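Local coordinates for tailspike protein (Siphovirus 9NA, PDB 3RIQ) that probably recognises Salmonella lipopolysaccharide as the phage's receptor and cleaves it as an endorhamnosidase, at residues L23-I36 / E46-K60. Numbering follows the deposited sequence. Where two conformers were deposited one is given.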
ATOM      1  N   LEU A  23      30.228   1.821 -36.082  1.00 15.78           N
ATOM      2  CA  LEU A  23      29.622   2.698 -35.104  1.00 15.18           C
ATOM      3  C   LEU A  23      30.577   3.825 -34.680  1.00 15.30           C
ATOM      4  O   LEU A  23      30.142   4.968 -34.496  1.00 14.21           O
ATOM      5  CB  LEU A  23      29.162   1.887 -33.893  1.00 15.99           C
ATOM      6  CG  LEU A  23      28.271   2.626 -32.906  1.00 16.39           C
ATOM      7  CD1 LEU A  23      27.069   3.344 -33.566  1.00 17.39           C
ATOM      8  CD2 LEU A  23      27.814   1.571 -31.829  1.00 17.59           C
ATOM      9  N   GLN A  24      31.873   3.532 -34.598  1.00 14.79           N
ATOM     10  CA  GLN A  24      32.855   4.585 -34.302  1.00 14.30           C
ATOM     11  C   GLN A  24      32.855   5.676 -35.384  1.00 14.88           C
ATOM     12  O   GLN A  24      32.851   6.880 -35.066  1.00 14.22           O
ATOM     13  CB  GLN A  24      34.274   4.014 -34.149  1.00 14.03           C
ATOM     14  CG  GLN A  24      35.332   5.126 -33.922  1.00 14.47           C
ATOM     15  CD  GLN A  24      35.106   5.779 -32.553  1.00 13.50           C
ATOM     16  OE1 GLN A  24      35.306   5.144 -31.511  1.00 15.47           O
ATOM     17  NE2 GLN A  24      34.607   7.010 -32.557  1.00 14.04           N
ATOM     18  N   GLU A  25      32.814   5.283 -36.655  1.00 15.31           N
ATOM     19  CA  GLU A  25      32.779   6.314 -37.712  1.00 15.97           C
ATOM     20  C   GLU A  25      31.541   7.208 -37.581  1.00 15.33           C
ATOM     21  O   GLU A  25      31.613   8.429 -37.744  1.00 15.13           O
ATOM     22  CB  GLU A  25      32.790   5.652 -39.087  1.00 16.08           C
ATOM     23  CG  GLU A  25      34.143   5.093 -39.502  1.00 16.89           C
ATOM     24  CD  GLU A  25      34.073   4.043 -40.598  1.00 21.94           C
ATOM     25  OE1 GLU A  25      32.963   3.591 -40.951  1.00 24.23           O
ATOM     26  OE2 GLU A  25      35.148   3.651 -41.089  1.00 26.39           O
ATOM     27  N   ALA A  26      30.404   6.601 -37.242  1.00 15.34           N
ATOM     28  CA  ALA A  26      29.162   7.356 -37.046  1.00 14.13           C
ATOM     29  C   ALA A  26      29.271   8.286 -35.813  1.00 14.88           C
ATOM     30  O   ALA A  26      28.888   9.459 -35.879  1.00 13.45           O
ATOM     31  CB  ALA A  26      27.971   6.389 -36.914  1.00 14.61           C
ATOM     32  N   ALA A  27      29.835   7.766 -34.715  1.00 14.34           N
ATOM     33  CA  ALA A  27      30.014   8.554 -33.501  1.00 14.25           C
ATOM     34  C   ALA A  27      30.938   9.741 -33.739  1.00 14.55           C
ATOM     35  O   ALA A  27      30.660  10.841 -33.235  1.00 14.70           O
ATOM     36  CB  ALA A  27      30.594   7.691 -32.405  1.00 14.00           C
ATOM     37  N   THR A  28      32.042   9.517 -34.477  1.00 13.58           N
ATOM     38  CA  THR A  28      32.970  10.601 -34.824  1.00 14.91           C
ATOM     39  C   THR A  28      32.264  11.717 -35.594  1.00 14.53           C
ATOM     40  O   THR A  28      32.483  12.929 -35.302  1.00 15.80           O
ATOM     41  CB  THR A  28      34.171  10.034 -35.605  1.00 14.19           C
ATOM     42  OG1 THR A  28      34.916   9.194 -34.720  1.00 15.88           O
ATOM     43  CG2 THR A  28      35.121  11.144 -36.087  1.00 16.41           C
ATOM     44  N   ALA A  29      31.405  11.344 -36.541  1.00 14.39           N
ATOM     45  CA  ALA A  29      30.711  12.324 -37.381  1.00 14.31           C
ATOM     46  C   ALA A  29      29.610  13.062 -36.604  1.00 13.88           C
ATOM     47  O   ALA A  29      29.261  14.178 -36.961  1.00 15.19           O
ATOM     48  CB  ALA A  29      30.101  11.621 -38.574  1.00 14.57           C
ATOM     49  N   ALA A  30      29.062  12.427 -35.564  1.00 14.43           N
ATOM     50  CA  ALA A  30      27.897  12.970 -34.849  1.00 13.76           C
ATOM     51  C   ALA A  30      28.165  14.287 -34.153  1.00 14.50           C
ATOM     52  O   ALA A  30      29.262  14.538 -33.666  1.00 14.62           O
ATOM     53  CB  ALA A  30      27.383  11.911 -33.824  1.00 13.12           C
ATOM     54  N   VAL A  31      27.152  15.147 -34.138  1.00 13.46           N
ATOM     55  CA  VAL A  31      27.194  16.441 -33.444  1.00 14.75           C
ATOM     56  C   VAL A  31      26.095  16.562 -32.387  1.00 15.32           C
ATOM     57  O   VAL A  31      26.332  16.982 -31.241  1.00 16.43           O
ATOM     58  CB  VAL A  31      27.054  17.612 -34.463  1.00 14.70           C
ATOM     59  CG1 VAL A  31      27.010  18.943 -33.750  1.00 17.38           C
ATOM     60  CG2 VAL A  31      28.245  17.558 -35.472  1.00 17.14           C
ATOM     61  N   ASP A  32      24.887  16.204 -32.785  1.00 13.71           N
ATOM     62  CA  ASP A  32      23.688  16.367 -31.929  1.00 14.37           C
ATOM     63  C   ASP A  32      23.019  14.988 -31.814  1.00 14.24           C
ATOM     64  O   ASP A  32      23.022  14.378 -30.753  1.00 14.67           O
ATOM     65  CB  ASP A  32      22.785  17.386 -32.603  1.00 14.58           C
ATOM     66  CG  ASP A  32      21.454  17.622 -31.878  1.00 15.04           C
ATOM     67  OD1 ASP A  32      21.140  16.921 -30.889  1.00 16.69           O
ATOM     68  OD2 ASP A  32      20.683  18.489 -32.357  1.00 15.87           O
ATOM     69  N   SER A  33      22.455  14.505 -32.920  1.00 14.03           N
ATOM     70  CA  SER A  33      21.789  13.206 -32.918  0.50 14.13           C
ATOM     71  C   SER A  33      22.514  12.142 -33.740  1.00 13.63           C
ATOM     72  O   SER A  33      23.224  12.454 -34.694  1.00 13.03           O
ATOM     73  CB  SER A  33      20.355  13.399 -33.377  0.50 14.82           C
ATOM     74  OG  SER A  33      19.706  14.264 -32.464  0.50 19.64           O
ATOM     75  N   LEU A  34      22.328  10.883 -33.341  1.00 12.25           N
ATOM     76  CA  LEU A  34      22.928   9.716 -33.975  1.00 12.38           C
ATOM     77  C   LEU A  34      21.799   8.714 -34.134  1.00 12.74           C
ATOM     78  O   LEU A  34      21.246   8.253 -33.130  1.00 13.34           O
ATOM     79  CB  LEU A  34      24.098   9.172 -33.122  1.00 12.57           C
ATOM     80  CG  LEU A  34      24.576   7.746 -33.452  1.00 15.80           C
ATOM     81  CD1 LEU A  34      24.952   7.565 -34.917  1.00 17.25           C
ATOM     82  CD2 LEU A  34      25.729   7.411 -32.504  1.00 18.19           C
ATOM     83  N   LEU A  35      21.421   8.427 -35.374  1.00 13.04           N
ATOM     84  CA  LEU A  35      20.314   7.505 -35.656  1.00 12.68           C
ATOM     85  C   LEU A  35      20.844   6.109 -35.969  1.00 13.61           C
ATOM     86  O   LEU A  35      21.661   5.953 -36.875  1.00 13.54           O
ATOM     87  CB  LEU A  35      19.468   8.046 -36.826  1.00 12.83           C
ATOM     88  CG  LEU A  35      18.359   7.113 -37.330  1.00 13.83           C
ATOM     89  CD1 LEU A  35      17.237   7.070 -36.275  1.00 15.88           C
ATOM     90  CD2 LEU A  35      17.831   7.602 -38.686  1.00 15.53           C
ATOM     91  N   ILE A  36      20.387   5.106 -35.222  1.00 12.82           N
ATOM     92  CA  ILE A  36      20.757   3.698 -35.530  1.00 13.20           C
ATOM     93  C   ILE A  36      19.639   3.165 -36.426  1.00 13.97           C
ATOM     94  O   ILE A  36      18.620   2.674 -35.939  1.00 14.49           O
ATOM     95  CB  ILE A  36      20.945   2.851 -34.251  1.00 12.90           C
ATOM     96  CG1 ILE A  36      21.871   3.568 -33.232  1.00 13.12           C
ATOM     97  CG2 ILE A  36      21.438   1.456 -34.599  1.00 14.75           C
ATOM     98  CD1 ILE A  36      23.287   3.793 -33.690  1.00 14.83           C
ATOM     99  N   GLU A  46      34.684  -4.583 -29.050  1.00 13.75           N
ATOM    100  CA  GLU A  46      34.594  -3.351 -29.832  1.00 13.50           C
ATOM    101  C   GLU A  46      34.387  -2.159 -28.897  1.00 13.93           C
ATOM    102  O   GLU A  46      33.720  -2.272 -27.856  1.00 13.66           O
ATOM    103  CB  GLU A  46      33.398  -3.436 -30.832  1.00 13.94           C
ATOM    104  CG  GLU A  46      33.324  -2.218 -31.787  1.00 15.31           C
ATOM    105  CD  GLU A  46      32.360  -2.413 -32.938  1.00 17.64           C
ATOM    106  OE1 GLU A  46      31.892  -1.377 -33.479  1.00 20.41           O
ATOM    107  OE2 GLU A  46      32.097  -3.579 -33.316  1.00 17.12           O
ATOM    108  N   ALA A  47      34.957  -1.017 -29.260  1.00 13.67           N
ATOM    109  CA  ALA A  47      34.798   0.183 -28.458  1.00 14.45           C
ATOM    110  C   ALA A  47      34.361   1.340 -29.349  1.00 15.80           C
ATOM    111  O   ALA A  47      34.747   1.438 -30.544  1.00 18.80           O
ATOM    112  CB  ALA A  47      36.099   0.518 -27.755  1.00 15.61           C
ATOM    113  N   VAL A  48      33.565   2.224 -28.771  1.00 14.50           N
ATOM    114  CA  VAL A  48      33.076   3.439 -29.435  1.00 14.56           C
ATOM    115  C   VAL A  48      33.396   4.607 -28.522  1.00 13.94           C
ATOM    116  O   VAL A  48      32.958   4.633 -27.345  1.00 13.75           O
ATOM    117  CB  VAL A  48      31.559   3.395 -29.721  1.00 14.38           C
ATOM    118  CG1 VAL A  48      31.120   4.655 -30.480  1.00 15.45           C
ATOM    119  CG2 VAL A  48      31.235   2.144 -30.543  1.00 17.51           C
ATOM    120  N   ASP A  49      34.178   5.549 -29.058  1.00 14.01           N
ATOM    121  CA  ASP A  49      34.569   6.755 -28.336  1.00 14.59           C
ATOM    122  C   ASP A  49      33.681   7.910 -28.808  1.00 14.39           C
ATOM    123  O   ASP A  49      33.753   8.306 -29.974  1.00 14.85           O
ATOM    124  CB  ASP A  49      36.053   7.062 -28.666  1.00 15.14           C
ATOM    125  CG  ASP A  49      36.565   8.374 -28.060  1.00 18.62           C
ATOM    126  OD1 ASP A  49      35.867   9.084 -27.330  1.00 15.93           O
ATOM    127  OD2 ASP A  49      37.762   8.691 -28.325  1.00 26.56           O
ATOM    128  N   PHE A  50      32.830   8.416 -27.907  1.00 13.27           N
ATOM    129  CA  PHE A  50      31.861   9.475 -28.252  1.00 13.17           C
ATOM    130  C   PHE A  50      32.388  10.883 -28.052  1.00 13.67           C
ATOM    131  O   PHE A  50      31.641  11.862 -28.201  1.00 14.33           O
ATOM    132  CB  PHE A  50      30.542   9.245 -27.443  1.00 13.56           C
ATOM    133  CG  PHE A  50      29.762   8.037 -27.914  1.00 12.75           C
ATOM    134  CD1 PHE A  50      28.977   8.097 -29.075  1.00 12.55           C
ATOM    135  CD2 PHE A  50      29.833   6.826 -27.201  1.00 13.37           C
ATOM    136  CE1 PHE A  50      28.246   6.987 -29.483  1.00 13.51           C
ATOM    137  CE2 PHE A  50      29.120   5.701 -27.625  1.00 14.39           C
ATOM    138  CZ  PHE A  50      28.318   5.781 -28.736  1.00 13.36           C
ATOM    139  N   GLY A  51      33.654  10.998 -27.657  1.00 14.17           N
ATOM    140  CA  GLY A  51      34.356  12.279 -27.632  1.00 14.99           C
ATOM    141  C   GLY A  51      33.803  13.325 -26.671  1.00 14.35           C
ATOM    142  O   GLY A  51      34.019  14.522 -26.872  1.00 16.30           O
ATOM    143  N   GLY A  52      33.106  12.879 -25.622  1.00 14.23           N
ATOM    144  CA  GLY A  52      32.497  13.776 -24.655  1.00 15.04           C
ATOM    145  C   GLY A  52      31.259  14.462 -25.152  1.00 14.37           C
ATOM    146  O   GLY A  52      30.742  15.346 -24.482  1.00 15.65           O
ATOM    147  N   LYS A  53      30.773  14.069 -26.326  1.00 13.92           N
ATOM    148  CA  LYS A  53      29.625  14.773 -26.920  1.00 13.67           C
ATOM    149  C   LYS A  53      28.321  14.430 -26.204  1.00 13.62           C
ATOM    150  O   LYS A  53      28.123  13.299 -25.716  1.00 14.66           O
ATOM    151  CB  LYS A  53      29.548  14.402 -28.406  1.00 13.93           C
ATOM    152  CG  LYS A  53      30.758  15.009 -29.153  1.00 17.09           C
ATOM    153  CD  LYS A  53      30.736  14.845 -30.654  1.00 19.64           C
ATOM    154  CE  LYS A  53      31.028  13.472 -31.030  1.00 18.99           C
ATOM    155  NZ  LYS A  53      31.587  13.330 -32.441  1.00 17.33           N
ATOM    156  N   VAL A  54      27.429  15.411 -26.162  1.00 13.36           N
ATOM    157  CA  VAL A  54      26.104  15.273 -25.541  1.00 13.35           C
ATOM    158  C   VAL A  54      25.139  14.831 -26.643  1.00 13.04           C
ATOM    159  O   VAL A  54      24.572  15.666 -27.383  1.00 13.94           O
ATOM    160  CB  VAL A  54      25.653  16.574 -24.824  1.00 12.79           C
ATOM    161  CG1 VAL A  54      24.351  16.314 -24.077  1.00 13.21           C
ATOM    162  CG2 VAL A  54      26.757  17.079 -23.889  1.00 14.24           C
ATOM    163  N   LEU A  55      24.994  13.514 -26.785  1.00 12.59           N
ATOM    164  CA  LEU A  55      24.273  12.969 -27.940  1.00 12.84           C
ATOM    165  C   LEU A  55      22.901  12.456 -27.617  1.00 12.46           C
ATOM    166  O   LEU A  55      22.634  12.011 -26.501  1.00 13.71           O
ATOM    167  CB  LEU A  55      25.095  11.845 -28.595  1.00 13.10           C
ATOM    168  CG  LEU A  55      26.461  12.266 -29.151  1.00 13.01           C
ATOM    169  CD1 LEU A  55      27.196  11.053 -29.682  1.00 17.64           C
ATOM    170  CD2 LEU A  55      26.351  13.372 -30.247  1.00 14.58           C
ATOM    171  N   THR A  56      22.014  12.555 -28.604  1.00 13.16           N
ATOM    172  CA  THR A  56      20.761  11.814 -28.597  1.00 13.16           C
ATOM    173  C   THR A  56      20.969  10.611 -29.485  1.00 12.42           C
ATOM    174  O   THR A  56      21.170  10.775 -30.694  1.00 14.03           O
ATOM    175  CB  THR A  56      19.651  12.698 -29.174  1.00 14.38           C
ATOM    176  OG1 THR A  56      19.601  13.929 -28.439  1.00 16.38           O
ATOM    177  CG2 THR A  56      18.289  11.984 -29.088  1.00 16.75           C
ATOM    178  N   ILE A  57      20.995   9.406 -28.905  1.00 11.76           N
ATOM    179  CA  ILE A  57      21.244   8.182 -29.700  1.00 11.92           C
ATOM    180  C   ILE A  57      19.891   7.500 -29.920  1.00 11.85           C
ATOM    181  O   ILE A  57      19.321   6.885 -28.990  1.00 13.36           O
ATOM    182  CB  ILE A  57      22.272   7.243 -29.036  1.00 12.36           C
ATOM    183  CG1 ILE A  57      23.584   8.003 -28.840  1.00 14.04           C
ATOM    184  CG2 ILE A  57      22.468   5.987 -29.907  1.00 13.53           C
ATOM    185  CD1 ILE A  57      24.687   7.255 -28.148  1.00 15.96           C
ATOM    186  N   GLU A  58      19.340   7.684 -31.117  1.00 12.27           N
ATOM    187  CA  GLU A  58      17.971   7.258 -31.407  1.00 12.75           C
ATOM    188  C   GLU A  58      18.028   5.885 -32.052  1.00 12.28           C
ATOM    189  O   GLU A  58      18.510   5.755 -33.180  1.00 12.61           O
ATOM    190  CB  GLU A  58      17.311   8.272 -32.368  1.00 13.15           C
ATOM    191  CG  GLU A  58      15.891   7.890 -32.762  1.00 17.36           C
ATOM    192  CD  GLU A  58      14.869   8.378 -31.784  1.00 23.66           C
ATOM    193  OE1 GLU A  58      14.811   9.591 -31.567  1.00 28.11           O
ATOM    194  OE2 GLU A  58      14.107   7.564 -31.256  1.00 26.61           O
ATOM    195  N   CYS A  59      17.591   4.837 -31.352  1.00 11.64           N
ATOM    196  CA  CYS A  59      17.773   3.470 -31.889  1.00 12.82           C
ATOM    197  C   CYS A  59      16.520   2.965 -32.585  1.00 12.77           C
ATOM    198  O   CYS A  59      15.413   2.914 -31.984  1.00 13.76           O
ATOM    199  CB  CYS A  59      18.172   2.504 -30.788  1.00 13.04           C
ATOM    200  SG  CYS A  59      19.688   3.031 -29.931  1.00 13.87           S
ATOM    201  N   LYS A  60      16.676   2.624 -33.867  1.00 13.11           N
ATOM    202  CA  LYS A  60      15.570   2.050 -34.652  1.00 12.91           C
ATOM    203  C   LYS A  60      15.974   0.714 -35.252  1.00 13.87           C
ATOM    204  O   LYS A  60      15.399   0.278 -36.261  1.00 16.47           O
ATOM    205  CB  LYS A  60      15.086   3.021 -35.744  1.00 13.79           C
ATOM    206  CG  LYS A  60      14.492   4.324 -35.174  1.00 13.39           C
ATOM    207  CD  LYS A  60      13.804   5.192 -36.213  1.00 13.73           C
ATOM    208  CE  LYS A  60      13.130   6.365 -35.574  1.00 14.36           C
ATOM    209  NZ  LYS A  60      12.229   7.097 -36.538  1.00 15.31           N
TER
HETATM  210  O   HOH W   1      33.096   0.997 -33.653  1.00 20.89           O
HETATM  211  O   HOH W   2      37.100   3.159 -31.205  1.00 22.11           O
HETATM  212  O   HOH W   3      24.868  17.809 -28.976  1.00 23.96           O
HETATM  213  O   HOH W   4      18.039  15.708 -29.915  1.00 27.23           O
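Ile36 and Leu34 point inward from strand 33-36, which pairs in parallel with strand 56-59. Ile36 CG1 meets two inward side chains of that strand, lying 4.0 Å from Cys59 SG and 4.2 Å from Ile57 CG2. Leu34 CD2 comes to the edge of the Phe50 ring, 4.0 Å from Phe50 CE1, and also packs on Ile57 CG1. The backbone ladder beneath them runs from Thr56 N, bonded to Asp32 O, to Lys60 N, bonded to Ile36 O.

Gln24 lies against the backbone edge of strand 46-49 at Asp49 and bonds to it much as a neighbouring strand would. Gln24 OE1 accepts from Asp49 N at 2.7 Å, and Gln24 NE2 donates to Asp49 O at 3.0 Å. Both bonds are nearly straight. The chain bends at chi2 (68°), which turns the amide back onto Asp49. Gln24 NE2 also donates to Thr28 OG1, one helical turn on, and a water links Gln24 OE1 to Ala47 O. The amide is thus fixed in its rotation.

Lys53 closes the type I' turn Phe50-Lys53 and reaches the C-terminal end of helix 23-29. A bend at chi3 (-73°) brings Lys53 NZ to Ala27 O at 2.8 Å and to Ala30 O at 2.9 Å. Its charge probably suits that negative dipole end.

Between these polar grips, Leu23 and Ala27 of the helix pack on Val48. Leu23 CD2 meets Val48 CG2, and Ala27 CB touches Val48 CG1 at 3.6 Å. Ala27 CB also meets the Phe50 ring obliquely.

Lys60 NZ reaches outside this contact to a salt bridge with Asp32 of the second subunit, tying this turn into the trimer.

These are successive turns near the N-terminal end of the right-handed beta-helix. Helix 23-29 runs almost parallel to strand 46-49 (5°) and seems to take the place of a strand there. Phe50 meets Trp71 of strand 67-72 edge to face. Strand 14-16 pairs with 33-36 on one side and strand 79-87 with 56-59 on the other.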